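Local structure of relaxosome protein TraM (Escherichia coli, 4QPO) at residues Y6-N9 / D10-E13. The protein binds plasmid DNA as a homotetramer within the relaxosome, which readies the F plasmid's origin of transfer for strand-specific cutting during bacterial conjugation. Residues are numbered along the deposited sequence; the frame is centred on the assembly and turned at random.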
loop_
_atom_site.group_PDB
_atom_site.type_symbol
_atom_site.label_atom_id
_atom_site.label_comp_id
_atom_site.label_asym_id
_atom_site.label_seq_id
_atom_site.Cartn_x
_atom_site.Cartn_y
_atom_site.Cartn_z
ATOM N N TYR A 6 -8.821 -1.034 -17.862
ATOM C CA TYR A 6 -9.023 0.389 -17.992
ATOM C C TYR A 6 -8.246 1.083 -16.877
ATOM O O TYR A 6 -8.379 0.723 -15.705
ATOM C CB TYR A 6 -10.511 0.722 -17.921
ATOM C CG TYR A 6 -11.239 0.301 -19.169
ATOM C CD1 TYR A 6 -11.232 1.101 -20.312
ATOM C CD2 TYR A 6 -11.915 -0.905 -19.219
ATOM C CE1 TYR A 6 -11.909 0.696 -21.489
ATOM C CE2 TYR A 6 -12.572 -1.329 -20.379
ATOM C CZ TYR A 6 -12.573 -0.521 -21.505
ATOM O OH TYR A 6 -13.240 -0.956 -22.634
ATOM N N ILE A 7 -7.410 2.051 -17.226
ATOM C CA ILE A 7 -6.791 2.854 -16.185
ATOM C C ILE A 7 -6.954 4.334 -16.503
ATOM O O ILE A 7 -6.997 4.726 -17.665
ATOM C CB ILE A 7 -5.296 2.522 -15.990
ATOM C CG1 ILE A 7 -4.477 2.900 -17.224
ATOM C CG2 ILE A 7 -5.113 1.051 -15.615
ATOM C CD1 ILE A 7 -2.973 2.784 -17.018
ATOM N N SER A 8 -7.051 5.149 -15.464
ATOM C CA SER A 8 -7.250 6.584 -15.633
ATOM C C SER A 8 -6.064 7.219 -16.338
ATOM O O SER A 8 -4.960 6.652 -16.333
ATOM C CB SER A 8 -7.470 7.254 -14.275
ATOM O OG SER A 8 -6.335 7.086 -13.452
ATOM N N ASN A 9 -6.293 8.386 -16.942
ATOM C CA ASN A 9 -5.222 9.166 -17.560
ATOM C C ASN A 9 -4.135 9.487 -16.537
ATOM O O ASN A 9 -2.939 9.435 -16.836
ATOM C CB ASN A 9 -5.783 10.453 -18.181
ATOM C CG ASN A 9 -4.697 11.353 -18.778
ATOM O OD1 ASN A 9 -4.163 11.076 -19.860
ATOM N ND2 ASN A 9 -4.386 12.452 -18.084
ATOM N N ASP A 10 -4.568 9.797 -15.322
ATOM C CA ASP A 10 -3.668 10.059 -14.213
ATOM C C ASP A 10 -2.755 8.866 -13.903
ATOM O O ASP A 10 -1.541 9.018 -13.744
ATOM C CB ASP A 10 -4.484 10.431 -12.978
ATOM C CG ASP A 10 -3.629 10.575 -11.746
ATOM O OD1 ASP A 10 -2.626 11.322 -11.797
ATOM O OD2 ASP A 10 -3.954 9.930 -10.730
ATOM N N ALA A 11 -3.352 7.683 -13.802
ATOM C CA ALA A 11 -2.595 6.455 -13.573
ATOM C C ALA A 11 -1.612 6.214 -14.708
ATOM O O ALA A 11 -0.433 5.973 -14.475
ATOM C CB ALA A 11 -3.531 5.265 -13.421
ATOM N N TYR A 12 -2.109 6.277 -15.935
ATOM C CA TYR A 12 -1.268 6.040 -17.084
ATOM C C TYR A 12 -0.040 6.962 -17.050
ATOM O O TYR A 12 1.093 6.501 -17.214
ATOM C CB TYR A 12 -2.064 6.236 -18.378
ATOM C CG TYR A 12 -1.226 6.023 -19.616
ATOM C CD1 TYR A 12 -1.071 4.755 -20.170
ATOM C CD2 TYR A 12 -0.570 7.088 -20.220
ATOM C CE1 TYR A 12 -0.291 4.566 -21.301
ATOM C CE2 TYR A 12 0.212 6.906 -21.343
ATOM C CZ TYR A 12 0.348 5.648 -21.881
ATOM O OH TYR A 12 1.129 5.482 -23.004
ATOM N N GLU A 13 -0.274 8.249 -16.802
ATOM C CA GLU A 13 0.808 9.235 -16.665
ATOM C C GLU A 13 1.838 8.856 -15.597
ATOM O O GLU A 13 3.046 8.983 -15.822
ATOM C CB GLU A 13 0.233 10.618 -16.339
ATOM C CG GLU A 13 -0.449 11.315 -17.502
ATOM C CD GLU A 13 -1.085 12.638 -17.099
ATOM O OE1 GLU A 13 -1.171 12.921 -15.883
ATOM O OE2 GLU A 13 -1.501 13.392 -18.002
#
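The side chain of I7 lies against the first turn of helix 9-23: its CD1 reaches the backbone at Y12 CA (3.7 Å) and meets the edge of the Y12 ring near the ring plane, while I7 CB rests more loosely on A11 CB. With CG1 set between the backbone N and the carbonyl carbon (chi1 66°), the ethyl branch is carried along the helix toward Y12. S8 is the N-cap. Its OG accepts from A11 N at 3.1 Å, the capping bond that an N-cap residue offers to a first-turn amide, and lies 3.3 Å from the A11 methyl, CB. The S8 carbonyl opens the helical series by accepting from Y12 N in a nearly straight bond (2.9 Å), and N9 O continues it with E13 N. On the outer surface, N9 and E13 add a weak link across one turn: N9 ND2 gives a bent bond to E13 OE2 (3.0 Å, 133°), the amide and carboxylate planes standing 68° apart. The cap joins the strand to the first helix of the ribbon-helix-helix fold of this DNA-binding domain of TraM. Strand 2-6 forms an antiparallel sheet with its counterpart in a second subunit, whose helix 34-52 also backs the junction: L42 of that subunit packs on I7, and its E43 hydrogen-bonds to S8 OG, giving the capping hydroxyl a second partner. Within the same chain, the Y12 ring meets the ring of F34, the first residue of helix 34-52, so the two helices touch here.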